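Local coordinates for cyclic nucleotide-binding protein (PDB 3FX3) that probably binds DNA as a transcription regulator of the Crp family, pairing a cyclic nucleotide-binding domain with a helix-turn-helix domain, at residues B[6-10]-B[31-36]; B[12-18]-B[82-88]; B[59-63]-B[105-109]; B[157-161]-B[184-190]. All coordinates share one frame; numbering follows the deposited sequence.

Contact 1. Residues B[6-10]-B[31-36]; sequences HEAQK and LSQAVW. With PO4 (phosphate ion), chain F.
In His6 and Trp36 alike, CG sits beside the backbone N and anti to the carbonyl carbon (chi1 -80° and -57°), and this brings the imidazole flat over the five-membered part of the indole. The stack is face to face: the ring centroids are 3.9 Å apart and the planes differ by 5°. His6 is modelled in two conformers, however, so this describes one of them and is probably not a permanent stack. The opposite face of the indole is backed by Ala34, whose CB lies 3.6 Å above the plane, toward the rim. Lys10 crosses the indole at about a right angle, its CG 3.9 Å from Trp36 CZ2 and near the ring plane, at the edge, while Gln9 CB approaches CZ3 obliquely at 3.6 Å.

In the fold, these residues set the first turn of helix 7-13, with His6 as its N-cap, against the start of strand 35-39, an outermost strand of one sheet of the cyclic nucleotide-binding domain. A type I turn from Leu31 to Ala34 leads from helix 24-31 into that strand, and Trp36 also touches Met110 on the neighbouring strand 107-113.

Beyond CG the Lys10 chain is fully extended, which carries its ammonium to a phosphate ion that probably came from the crystallisation liquor. Lys10 NZ donates to phosphate O2 at 2.7 Å, and Ser32 OG donates to O3 at 2.9 Å. A water makes a second link, accepting from Lys10 NZ at 2.8 Å and donating to Ser32 OG at 3.0 Å.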
loop_
_atom_site.group_PDB
_atom_site.type_symbol
_atom_site.label_atom_id
_atom_site.label_comp_id
_atom_site.label_asym_id
_atom_site.label_seq_id
_atom_site.Cartn_x
_atom_site.Cartn_y
_atom_site.Cartn_z
ATOM N N HIS B 6 -25.478 -18.087 -0.371
ATOM C CA HIS B 6 -24.702 -17.275 0.615
ATOM C C HIS B 6 -24.442 -15.841 0.090
ATOM O O HIS B 6 -23.366 -15.283 0.324
ATOM C CB HIS B 6 -23.324 -17.917 0.947
ATOM C CG HIS B 6 -23.357 -19.049 1.949
ATOM N ND1 HIS B 6 -23.267 -18.852 3.312
ATOM C CD2 HIS B 6 -23.400 -20.395 1.771
ATOM C CE1 HIS B 6 -23.294 -20.023 3.931
ATOM N NE2 HIS B 6 -23.375 -20.974 3.019
ATOM N N GLU B 7 -25.401 -15.253 -0.633
ATOM C CA GLU B 7 -25.132 -14.017 -1.371
ATOM C C GLU B 7 -24.684 -12.803 -0.531
ATOM O O GLU B 7 -23.750 -12.114 -0.931
ATOM C CB GLU B 7 -26.292 -13.618 -2.310
ATOM C CG GLU B 7 -25.779 -12.629 -3.387
ATOM C CD GLU B 7 -26.786 -12.272 -4.477
ATOM O OE1 GLU B 7 -27.953 -12.747 -4.467
ATOM O OE2 GLU B 7 -26.384 -11.488 -5.360
ATOM N N ALA B 8 -25.327 -12.549 0.611
ATOM C CA ALA B 8 -24.948 -11.395 1.436
ATOM C C ALA B 8 -23.531 -11.565 1.994
ATOM O O ALA B 8 -22.776 -10.606 2.070
ATOM C CB ALA B 8 -25.947 -11.183 2.556
ATOM N N GLN B 9 -23.152 -12.792 2.341
ATOM C CA GLN B 9 -21.814 -13.055 2.889
ATOM C C GLN B 9 -20.759 -12.900 1.797
ATOM O O GLN B 9 -19.692 -12.316 2.016
ATOM C CB GLN B 9 -21.732 -14.459 3.491
ATOM C CG GLN B 9 -22.633 -14.689 4.697
ATOM C CD GLN B 9 -24.104 -14.832 4.342
ATOM O OE1 GLN B 9 -24.477 -15.068 3.196
ATOM N NE2 GLN B 9 -24.951 -14.623 5.328
ATOM N N LYS B 10 -21.073 -13.404 0.607
ATOM C CA LYS B 10 -20.168 -13.289 -0.523
ATOM C C LYS B 10 -19.942 -11.807 -0.926
ATOM O O LYS B 10 -18.814 -11.433 -1.311
ATOM C CB LYS B 10 -20.673 -14.107 -1.708
ATOM C CG LYS B 10 -20.551 -15.637 -1.532
ATOM C CD LYS B 10 -21.254 -16.370 -2.725
ATOM C CE LYS B 10 -21.152 -17.913 -2.615
ATOM N NZ LYS B 10 -21.934 -18.666 -3.675
ATOM N N LEU B 31 -15.590 -18.421 -5.126
ATOM C CA LEU B 31 -16.434 -18.245 -3.954
ATOM C C LEU B 31 -17.342 -19.460 -3.725
ATOM O O LEU B 31 -17.671 -19.793 -2.571
ATOM C CB LEU B 31 -17.289 -16.981 -4.075
ATOM C CG LEU B 31 -16.575 -15.620 -4.014
ATOM C CD1 LEU B 31 -17.613 -14.518 -4.066
ATOM C CD2 LEU B 31 -15.682 -15.466 -2.782
ATOM N N SER B 32 -17.736 -20.127 -4.810
ATOM C CA SER B 32 -18.589 -21.314 -4.708
ATOM C C SER B 32 -17.850 -22.495 -4.103
ATOM O O SER B 32 -18.485 -23.452 -3.739
ATOM C CB SER B 32 -19.145 -21.741 -6.078
ATOM O OG SER B 32 -20.229 -20.909 -6.484
ATOM N N GLN B 33 -16.514 -22.421 -4.004
ATOM C CA GLN B 33 -15.728 -23.484 -3.395
ATOM C C GLN B 33 -15.285 -23.128 -1.974
ATOM O O GLN B 33 -14.475 -23.832 -1.379
ATOM C CB GLN B 33 -14.544 -23.798 -4.294
ATOM C CG GLN B 33 -15.019 -24.419 -5.606
ATOM C CD GLN B 33 -13.899 -24.640 -6.558
ATOM O OE1 GLN B 33 -13.197 -25.645 -6.459
ATOM N NE2 GLN B 33 -13.713 -23.709 -7.509
ATOM N N ALA B 34 -15.836 -22.059 -1.419
ATOM C CA ALA B 34 -15.489 -21.655 -0.074
ATOM C C ALA B 34 -15.996 -22.653 0.974
ATOM O O ALA B 34 -16.981 -23.353 0.752
ATOM C CB ALA B 34 -16.083 -20.284 0.200
ATOM N N VAL B 35 -15.309 -22.710 2.109
ATOM C CA VAL B 35 -15.784 -23.428 3.303
ATOM C C VAL B 35 -16.178 -22.370 4.347
ATOM O O VAL B 35 -15.378 -21.517 4.719
ATOM C CB VAL B 35 -14.697 -24.375 3.865
ATOM C CG1 VAL B 35 -15.185 -25.058 5.153
ATOM C CG2 VAL B 35 -14.334 -25.441 2.829
ATOM N N TRP B 36 -17.412 -22.415 4.809
ATOM C CA TRP B 36 -17.921 -21.393 5.709
ATOM C C TRP B 36 -17.877 -21.893 7.144
ATOM O O TRP B 36 -18.383 -22.958 7.421
ATOM C CB TRP B 36 -19.353 -21.026 5.321
ATOM C CG TRP B 36 -19.447 -20.558 3.917
ATOM C CD1 TRP B 36 -19.640 -21.338 2.797
ATOM C CD2 TRP B 36 -19.325 -19.207 3.452
ATOM N NE1 TRP B 36 -19.645 -20.541 1.680
ATOM C CE2 TRP B 36 -19.451 -19.234 2.057
ATOM C CE3 TRP B 36 -19.141 -17.977 4.088
ATOM C CZ2 TRP B 36 -19.425 -18.076 1.290
ATOM C CZ3 TRP B 36 -19.100 -16.846 3.329
ATOM C CH2 TRP B 36 -19.226 -16.894 1.941
HETATM P P PO4 F . -22.276 -22.304 -3.371
HETATM O O1 PO4 F . -21.270 -23.432 -3.218
HETATM O O2 PO4 F . -21.881 -21.073 -2.567
HETATM O O3 PO4 F . -22.392 -22.010 -4.855
HETATM O O4 PO4 F . -23.606 -22.746 -2.792
HETATM O O HOH W 1 -20.497 -17.998 -5.954
#

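Contact 2. Residues B[12-18]-B[82-88]; sequences IARNSLL and RGESFGE
Ser85 OG is gripped from two directions: it accepts the backbone N-H of Leu18 (N to OG 3.0 Å, N-H...O angle 157°) and donates to Glu88 OE2 at a short 2.5 Å. Its chi1 of 58° puts OG between the backbone N and the carbonyl carbon, directed at the start of helix 17-20. Ser85 CB itself meets Ser16 CB at 3.7 Å.

Ser16 is the N-cap of that helix. Its hydroxyl donates to Ala13 O at 2.8 Å, nearly along the C=O axis, and accepts the N-H of Ile19, the capping bond. Ala13 O takes the Ser16 N-H as well, closing a type I turn between helices 7-13 and 17-20. The chain here comes within a CA-H...O contact of Gly83 (Ser16 CA to Gly83 O 3.1 Å). A water bridges the backbones, accepting from Leu17 N at 2.9 Å and from Ser85 N at 3.1 Å.

The contact thus joins the turn between helices 7-13 and 17-20 to strand 84-86 of the cyclic nucleotide-binding domain. At its outer end Ile12 CD1 packs 3.5 Å from Arg82 NH2, obliquely to the guanidinium, whose NH1 is salt-bridged to Asp167.

Glu88 OE1 bonds His140 NE2 of the second subunit, so Ser85 and that histidine together hold a buried carboxylate. The nearby start of helix 17-20 would probably also ease the negative charge on Glu88 OE2.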
loop_
_atom_site.group_PDB
_atom_site.type_symbol
_atom_site.label_atom_id
_atom_site.label_comp_id
_atom_site.label_asym_id
_atom_site.label_seq_id
_atom_site.Cartn_x
_atom_site.Cartn_y
_atom_site.Cartn_z
ATOM N N ILE B 12 -19.958 -9.275 1.199
ATOM C CA ILE B 12 -18.944 -8.857 2.189
ATOM C C ILE B 12 -17.524 -9.321 1.789
ATOM O O ILE B 12 -16.576 -8.515 1.799
ATOM C CB ILE B 12 -19.305 -9.328 3.600
ATOM C CG1 ILE B 12 -20.540 -8.575 4.098
ATOM C CG2 ILE B 12 -18.141 -9.106 4.596
ATOM C CD1 ILE B 12 -21.167 -9.187 5.363
ATOM N N ALA B 13 -17.383 -10.584 1.383
ATOM C CA ALA B 13 -16.076 -11.111 0.979
ATOM C C ALA B 13 -15.457 -10.368 -0.218
ATOM O O ALA B 13 -14.230 -10.285 -0.334
ATOM C CB ALA B 13 -16.153 -12.622 0.689
ATOM N N ARG B 14 -16.306 -9.837 -1.104
ATOM C CA ARG B 14 -15.829 -9.092 -2.287
ATOM C C ARG B 14 -15.078 -7.793 -1.962
ATOM O O ARG B 14 -14.353 -7.280 -2.785
ATOM C CB ARG B 14 -16.985 -8.835 -3.243
ATOM C CG ARG B 14 -17.436 -10.090 -4.011
ATOM C CD ARG B 14 -18.775 -9.868 -4.697
ATOM N NE ARG B 14 -19.152 -11.001 -5.539
ATOM C CZ ARG B 14 -18.686 -11.218 -6.775
ATOM N NH1 ARG B 14 -17.819 -10.386 -7.349
ATOM N NH2 ARG B 14 -19.094 -12.276 -7.457
ATOM N N ASN B 15 -15.230 -7.291 -0.749
ATOM C CA ASN B 15 -14.460 -6.143 -0.299
ATOM C C ASN B 15 -13.029 -6.483 0.131
ATOM O O ASN B 15 -12.231 -5.582 0.363
ATOM C CB ASN B 15 -15.194 -5.475 0.874
ATOM C CG ASN B 15 -16.542 -4.911 0.472
ATOM O OD1 ASN B 15 -16.735 -4.453 -0.662
ATOM N ND2 ASN B 15 -17.486 -4.949 1.397
ATOM N N SER B 16 -12.704 -7.770 0.254
ATOM C CA SER B 16 -11.380 -8.167 0.730
ATOM C C SER B 16 -10.284 -7.993 -0.332
ATOM O O SER B 16 -10.531 -8.067 -1.528
ATOM C CB SER B 16 -11.382 -9.620 1.190
ATOM O OG SER B 16 -11.483 -10.521 0.092
ATOM N N LEU B 17 -9.078 -7.771 0.139
ATOM C CA LEU B 17 -7.899 -7.736 -0.708
ATOM C C LEU B 17 -7.788 -8.941 -1.663
ATOM O O LEU B 17 -7.533 -8.775 -2.865
ATOM C CB LEU B 17 -6.660 -7.671 0.189
ATOM C CG LEU B 17 -5.339 -7.491 -0.510
ATOM C CD1 LEU B 17 -5.338 -6.048 -1.061
ATOM C CD2 LEU B 17 -4.151 -7.757 0.431
ATOM N N LEU B 18 -7.972 -10.144 -1.132
ATOM C CA LEU B 18 -7.926 -11.356 -1.954
ATOM C C LEU B 18 -8.895 -11.269 -3.137
ATOM O O LEU B 18 -8.510 -11.447 -4.293
ATOM C CB LEU B 18 -8.283 -12.577 -1.130
ATOM C CG LEU B 18 -8.334 -13.910 -1.871
ATOM C CD1 LEU B 18 -6.952 -14.330 -2.404
ATOM C CD2 LEU B 18 -8.894 -14.967 -0.926
ATOM N N ARG B 82 -14.629 -7.635 9.453
ATOM C CA ARG B 82 -15.456 -7.960 8.271
ATOM C C ARG B 82 -14.972 -7.306 7.003
ATOM O O ARG B 82 -14.575 -6.151 7.010
ATOM C CB ARG B 82 -16.936 -7.645 8.480
ATOM C CG ARG B 82 -17.316 -6.264 8.318
ATOM C CD ARG B 82 -18.710 -5.967 8.961
ATOM N NE ARG B 82 -19.859 -6.266 8.110
ATOM C CZ ARG B 82 -20.230 -5.538 7.058
ATOM N NH1 ARG B 82 -19.519 -4.475 6.688
ATOM N NH2 ARG B 82 -21.320 -5.871 6.362
ATOM N N GLY B 83 -14.948 -8.104 5.942
ATOM C CA GLY B 83 -14.498 -7.683 4.627
ATOM C C GLY B 83 -12.997 -7.698 4.454
ATOM O O GLY B 83 -12.496 -7.155 3.491
ATOM N N GLU B 84 -12.256 -8.305 5.373
ATOM C CA GLU B 84 -10.795 -8.303 5.259
ATOM C C GLU B 84 -10.253 -9.704 5.139
ATOM O O GLU B 84 -10.715 -10.624 5.851
ATOM C CB GLU B 84 -10.150 -7.592 6.456
ATOM C CG GLU B 84 -10.628 -6.146 6.611
ATOM C CD GLU B 84 -9.976 -5.426 7.795
ATOM O OE1 GLU B 84 -9.767 -6.016 8.888
ATOM O OE2 GLU B 84 -9.660 -4.236 7.616
ATOM N N SER B 85 -9.274 -9.872 4.248
ATOM C CA SER B 85 -8.648 -11.179 4.038
ATOM C C SER B 85 -7.290 -11.214 4.690
ATOM O O SER B 85 -6.687 -10.180 4.931
ATOM C CB SER B 85 -8.480 -11.511 2.544
ATOM O OG SER B 85 -7.705 -10.536 1.874
ATOM N N PHE B 86 -6.810 -12.409 4.987
ATOM C CA PHE B 86 -5.445 -12.557 5.463
ATOM C C PHE B 86 -4.959 -13.986 5.196
ATOM O O PHE B 86 -5.767 -14.875 4.911
ATOM C CB PHE B 86 -5.351 -12.178 6.960
ATOM C CG PHE B 86 -6.167 -13.068 7.883
ATOM C CD1 PHE B 86 -7.466 -12.776 8.161
ATOM C CD2 PHE B 86 -5.611 -14.198 8.454
ATOM C CE1 PHE B 86 -8.224 -13.583 8.986
ATOM C CE2 PHE B 86 -6.357 -14.999 9.314
ATOM C CZ PHE B 86 -7.680 -14.689 9.565
ATOM N N GLY B 87 -3.645 -14.206 5.310
ATOM C CA GLY B 87 -3.038 -15.493 5.051
ATOM C C GLY B 87 -2.705 -15.818 3.605
ATOM O O GLY B 87 -2.347 -16.968 3.297
ATOM N N GLU B 88 -2.831 -14.825 2.714
ATOM C CA GLU B 88 -2.593 -15.033 1.282
ATOM C C GLU B 88 -1.166 -15.502 1.039
ATOM O O GLU B 88 -0.962 -16.546 0.407
ATOM C CB GLU B 88 -2.851 -13.767 0.434
ATOM C CG GLU B 88 -4.227 -13.133 0.556
ATOM C CD GLU B 88 -4.351 -12.109 1.682
ATOM O OE1 GLU B 88 -3.481 -12.056 2.576
ATOM O OE2 GLU B 88 -5.342 -11.347 1.673
HETATM O O HOH W 2 -8.672 -7.171 2.941
#

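Contact 3. Residues B[59-63]-B[105-109]; sequences IDGWV and TPCEV
The Trp62 indole is met obliquely by Thr105, whose CG2 lies 4.1 Å from CD1, and its NE1 is hydrogen-bonded to Thr176 O. The other flat group that matters is the Glu108 carbonyl: Ile59 N and Asp60 N both reach its oxygen from the same face of its plane, tilted 29° and 20° out of it. Two consecutive residues facing one partner make this a classic beta bulge, set in the antiparallel beta-roll of the cyclic nucleotide-binding domain. The two bonds to Glu108 O measure 2.9 Å from Ile59 N and 3.2 Å from Asp60 N, and Glu108 N returns a bond of 3.0 Å to Asp60 O, so that Asp60 and Glu108 form a hydrogen-bonded pair.

The bulge coincides with a corner of the chain. Strand 54-58 before it belongs to the sheet that contains 107-113, while strand 62-68 after it belongs to the other sheet, beside 100-103. Past Asp60 the pairing with 107-109 is interrupted, and a side chain bonds the next backbone N-H: Thr105 OG1 accepts the N-H of Trp62 (N to OG1 2.9 Å) and donates to Pro106 O from above the carbonyl plane. With chi1 at 61°, OG1 lies between the backbone N and the carbonyl carbon of Thr105 and comes to 3.2 Å from Gly61 CA. Gly61, at positive phi, takes the turn with no side chain in the way. The return bond from Thr105 N to Trp62 O is weak.

Cys107 SG, buried, lies 3.7 Å from Val63 CG2 and 3.3 Å from Trp62 O.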
loop_
_atom_site.group_PDB
_atom_site.type_symbol
_atom_site.label_atom_id
_atom_site.label_comp_id
_atom_site.label_asym_id
_atom_site.label_seq_id
_atom_site.Cartn_x
_atom_site.Cartn_y
_atom_site.Cartn_z
ATOM N N ILE B 59 -16.040 -12.476 7.590
ATOM C CA ILE B 59 -17.355 -12.034 7.154
ATOM C C ILE B 59 -18.000 -11.191 8.249
ATOM O O ILE B 59 -18.696 -10.212 7.958
ATOM C CB ILE B 59 -18.264 -13.214 6.845
ATOM C CG1 ILE B 59 -17.634 -14.092 5.756
ATOM C CG2 ILE B 59 -19.671 -12.733 6.462
ATOM C CD1 ILE B 59 -17.132 -13.353 4.507
ATOM N N ASP B 60 -17.748 -11.553 9.501
ATOM C CA ASP B 60 -18.293 -10.818 10.647
ATOM C C ASP B 60 -17.418 -11.040 11.866
ATOM O O ASP B 60 -16.865 -12.134 12.025
ATOM C CB ASP B 60 -19.705 -11.328 10.988
ATOM C CG ASP B 60 -20.453 -10.393 11.947
ATOM O OD1 ASP B 60 -20.701 -9.222 11.580
ATOM O OD2 ASP B 60 -20.742 -10.806 13.077
ATOM N N GLY B 61 -17.304 -10.044 12.737
ATOM C CA GLY B 61 -16.544 -10.192 13.986
ATOM C C GLY B 61 -15.096 -9.770 13.848
ATOM O O GLY B 61 -14.716 -9.163 12.866
ATOM N N TRP B 62 -14.291 -10.079 14.856
ATOM C CA TRP B 62 -12.885 -9.657 14.929
ATOM C C TRP B 62 -11.996 -10.864 15.209
ATOM O O TRP B 62 -12.268 -11.647 16.121
ATOM C CB TRP B 62 -12.706 -8.635 16.042
ATOM C CG TRP B 62 -13.255 -7.294 15.707
ATOM C CD1 TRP B 62 -14.536 -6.865 15.864
ATOM C CD2 TRP B 62 -12.528 -6.200 15.130
ATOM N NE1 TRP B 62 -14.656 -5.558 15.421
ATOM C CE2 TRP B 62 -13.432 -5.139 14.959
ATOM C CE3 TRP B 62 -11.200 -6.023 14.737
ATOM C CZ2 TRP B 62 -13.053 -3.916 14.413
ATOM C CZ3 TRP B 62 -10.819 -4.798 14.202
ATOM C CH2 TRP B 62 -11.742 -3.758 14.065
ATOM N N VAL B 63 -10.930 -11.001 14.435
ATOM C CA VAL B 63 -9.956 -12.082 14.593
ATOM C C VAL B 63 -8.621 -11.458 14.934
ATOM O O VAL B 63 -8.234 -10.457 14.329
ATOM C CB VAL B 63 -9.844 -12.882 13.283
ATOM C CG1 VAL B 63 -8.725 -13.920 13.333
ATOM C CG2 VAL B 63 -11.186 -13.542 13.005
ATOM N N THR B 105 -14.207 -11.784 18.972
ATOM C CA THR B 105 -15.642 -11.780 19.208
ATOM C C THR B 105 -16.153 -13.056 18.557
ATOM O O THR B 105 -15.390 -13.753 17.899
ATOM C CB THR B 105 -16.291 -10.581 18.483
ATOM O OG1 THR B 105 -16.032 -10.733 17.079
ATOM C CG2 THR B 105 -15.665 -9.268 18.958
ATOM N N PRO B 106 -17.444 -13.375 18.731
ATOM C CA PRO B 106 -17.980 -14.387 17.829
ATOM C C PRO B 106 -17.733 -13.953 16.369
ATOM O O PRO B 106 -17.877 -12.762 16.052
ATOM C CB PRO B 106 -19.485 -14.410 18.160
ATOM C CG PRO B 106 -19.580 -13.831 19.558
ATOM C CD PRO B 106 -18.490 -12.776 19.577
ATOM N N CYS B 107 -17.315 -14.900 15.523
ATOM C CA CYS B 107 -16.889 -14.636 14.123
ATOM C C CYS B 107 -17.578 -15.526 13.128
ATOM O O CYS B 107 -17.872 -16.664 13.439
ATOM C CB CYS B 107 -15.407 -14.952 13.965
ATOM S SG CYS B 107 -14.469 -13.678 14.680
ATOM N N GLU B 108 -17.758 -15.027 11.913
ATOM C CA GLU B 108 -17.994 -15.864 10.737
ATOM C C GLU B 108 -16.838 -15.623 9.792
ATOM O O GLU B 108 -16.459 -14.488 9.576
ATOM C CB GLU B 108 -19.290 -15.477 10.018
ATOM C CG GLU B 108 -20.504 -15.983 10.717
ATOM C CD GLU B 108 -21.795 -15.543 10.049
ATOM O OE1 GLU B 108 -21.801 -15.240 8.820
ATOM O OE2 GLU B 108 -22.816 -15.513 10.780
ATOM N N VAL B 109 -16.296 -16.699 9.231
ATOM C CA VAL B 109 -15.179 -16.629 8.314
ATOM C C VAL B 109 -15.493 -17.461 7.070
ATOM O O VAL B 109 -16.152 -18.502 7.130
ATOM C CB VAL B 109 -13.905 -17.121 8.981
ATOM C CG1 VAL B 109 -12.690 -17.032 8.023
ATOM C CG2 VAL B 109 -13.660 -16.367 10.285
#

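Contact 4. Residues B[157-161]-B[184-190]; sequences RVAEF and IAGRLGM
Phe161 and Leu188 form the tightly packed centre, where Leu188 CD2 lies 3.8 Å from Phe161 CD1. Leu188 follows the first helix, 182-187, of the helix-turn-helix unit of the Crp-like domain; the second, 192-203, is probably the DNA-recognition helix. The leucine's other methyl, CD1, is 4.0 Å from Val158 CG2, and the same valine methyl meets the selenium of Met190, a selenomethionine, at 3.7 Å. Val158 also packs on helix 192-203, so it joins helix 154-165 to both parts of the unit. Phe161 CG is anti to its backbone N (chi1 174°), which carries the ring to Leu188 and Ile184; these meet it obliquely from the same side, with CE2 4.0 Å from Ile184 CG2.

Arg187, partly exposed, makes the looser side: one face of its guanidinium is touched near the rim by Phe161 CE1, with the two planes 74° apart, so the ring presents its edge. The charge of that group is met by Glu147 of the second subunit and by Glu84.

The Arg157 end is polar but buried: helix 182-187 ends in a Schellman motif, with Gly189 at positive phi as its C-prime residue, which leaves Leu188 O facing the guanidinium near its edge. Arg157 NH2 donates to Leu188 O at 2.7 Å with an N-H...O angle of 155°, and NH1 passes 3.7 Å from Met190 CG.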
loop_
_atom_site.group_PDB
_atom_site.type_symbol
_atom_site.label_atom_id
_atom_site.label_comp_id
_atom_site.label_asym_id
_atom_site.label_seq_id
_atom_site.Cartn_x
_atom_site.Cartn_y
_atom_site.Cartn_z
ATOM N N ARG B 157 -8.296 10.484 12.593
ATOM C CA ARG B 157 -7.906 9.156 12.117
ATOM C C ARG B 157 -8.862 8.091 12.606
ATOM O O ARG B 157 -9.162 7.175 11.875
ATOM C CB ARG B 157 -6.476 8.825 12.514
ATOM C CG ARG B 157 -5.418 9.709 11.797
ATOM C CD ARG B 157 -4.049 9.520 12.459
ATOM N NE ARG B 157 -3.678 8.141 12.302
ATOM C CZ ARG B 157 -3.112 7.352 13.200
ATOM N NH1 ARG B 157 -2.758 7.759 14.406
ATOM N NH2 ARG B 157 -2.878 6.123 12.834
ATOM N N VAL B 158 -9.379 8.240 13.825
ATOM C CA VAL B 158 -10.332 7.264 14.372
ATOM C C VAL B 158 -11.679 7.390 13.659
ATOM O O VAL B 158 -12.324 6.371 13.333
ATOM C CB VAL B 158 -10.488 7.435 15.897
ATOM C CG1 VAL B 158 -11.611 6.534 16.457
ATOM C CG2 VAL B 158 -9.152 7.148 16.570
ATOM N N ALA B 159 -12.087 8.639 13.401
ATOM C CA ALA B 159 -13.300 8.909 12.615
ATOM C C ALA B 159 -13.222 8.171 11.279
ATOM O O ALA B 159 -14.151 7.506 10.852
ATOM C CB ALA B 159 -13.454 10.423 12.379
ATOM N N GLU B 160 -12.075 8.289 10.643
ATOM C CA GLU B 160 -11.809 7.655 9.358
ATOM C C GLU B 160 -11.895 6.125 9.431
ATOM O O GLU B 160 -12.454 5.438 8.548
ATOM C CB GLU B 160 -10.403 8.084 8.938
ATOM C CG GLU B 160 -10.138 8.029 7.504
ATOM C CD GLU B 160 -10.911 9.092 6.692
ATOM O OE1 GLU B 160 -10.650 10.326 6.837
ATOM O OE2 GLU B 160 -11.751 8.654 5.868
ATOM N N PHE B 161 -11.303 5.582 10.487
ATOM C CA PHE B 161 -11.387 4.161 10.751
ATOM C C PHE B 161 -12.856 3.716 10.923
ATOM O O PHE B 161 -13.315 2.764 10.311
ATOM C CB PHE B 161 -10.514 3.832 11.977
ATOM C CG PHE B 161 -10.635 2.414 12.442
ATOM C CD1 PHE B 161 -9.890 1.418 11.836
ATOM C CD2 PHE B 161 -11.494 2.080 13.478
ATOM C CE1 PHE B 161 -10.003 0.096 12.245
ATOM C CE2 PHE B 161 -11.591 0.755 13.908
ATOM C CZ PHE B 161 -10.838 -0.230 13.272
ATOM N N ILE B 184 -7.637 -2.097 19.033
ATOM C CA ILE B 184 -7.856 -1.042 18.023
ATOM C C ILE B 184 -6.699 -0.035 18.084
ATOM O O ILE B 184 -6.184 0.418 17.052
ATOM C CB ILE B 184 -9.199 -0.311 18.246
ATOM C CG1 ILE B 184 -10.358 -1.307 18.140
ATOM C CG2 ILE B 184 -9.388 0.817 17.243
ATOM C CD1 ILE B 184 -10.268 -2.236 16.939
ATOM N N ALA B 185 -6.255 0.264 19.293
ATOM C CA ALA B 185 -5.164 1.204 19.486
ATOM C C ALA B 185 -3.932 0.682 18.780
ATOM O O ALA B 185 -3.277 1.425 18.043
ATOM C CB ALA B 185 -4.892 1.438 21.001
ATOM N N GLY B 186 -3.632 -0.595 18.991
ATOM C CA GLY B 186 -2.540 -1.272 18.286
ATOM C C GLY B 186 -2.662 -1.119 16.776
ATOM O O GLY B 186 -1.700 -0.749 16.070
ATOM N N ARG B 187 -3.851 -1.370 16.257
ATOM C CA ARG B 187 -4.032 -1.312 14.828
ATOM C C ARG B 187 -3.773 0.105 14.257
ATOM O O ARG B 187 -3.197 0.265 13.153
ATOM C CB ARG B 187 -5.428 -1.769 14.463
ATOM C CG ARG B 187 -5.605 -1.864 12.975
ATOM C CD ARG B 187 -6.799 -2.716 12.574
ATOM N NE ARG B 187 -7.167 -2.388 11.209
ATOM C CZ ARG B 187 -8.003 -3.083 10.436
ATOM N NH1 ARG B 187 -8.573 -4.222 10.831
ATOM N NH2 ARG B 187 -8.228 -2.640 9.208
ATOM N N LEU B 188 -4.185 1.121 15.007
ATOM C CA LEU B 188 -4.027 2.475 14.565
ATOM C C LEU B 188 -2.696 3.066 14.995
ATOM O O LEU B 188 -2.432 4.230 14.761
ATOM C CB LEU B 188 -5.204 3.333 15.046
ATOM C CG LEU B 188 -6.561 2.880 14.502
ATOM C CD1 LEU B 188 -7.656 3.710 15.119
ATOM C CD2 LEU B 188 -6.617 2.946 12.964
ATOM N N GLY B 189 -1.834 2.268 15.593
ATOM C CA GLY B 189 -0.545 2.781 16.059
ATOM C C GLY B 189 -0.672 3.878 17.111
ATOM O O GLY B 189 0.128 4.802 17.112
HETATM N N MSE B 190 -1.686 3.798 17.975
HETATM C CA MSE B 190 -1.945 4.845 18.990
HETATM C C MSE B 190 -1.764 4.310 20.396
HETATM O O MSE B 190 -2.086 3.157 20.667
HETATM C CB MSE B 190 -3.373 5.394 18.880
HETATM C CG MSE B 190 -3.668 6.103 17.589
HETATM SE SE MSE B 190 -5.568 6.571 17.397
HETATM C CE MSE B 190 -5.575 8.226 18.480
#

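In the fold
Contact 3 is the buried one, knit by backbone bonds inside the beta-roll, whereas contact 1 is a surface contact of ring stacking and a charged lysine. Contacts 1 and 2 share helix 7-13 and dock it on the same sheet that contact 3 leaves at its corner; Ile59 touches Trp36 and Gln9 of contact 1 and Ile12 and Ala13 of contact 2. Contact 4 lies in the Crp-like helix-turn-helix domain, which probably binds DNA, and is mostly apolar. It meets contact 3 through Trp62, packed on Phe161 and Ile184, and contact 2 through the Glu84–Arg187 salt bridge; contact 1 lies about 16 Å away (nearest atoms). Contacts 2 and 4 also touch the second subunit.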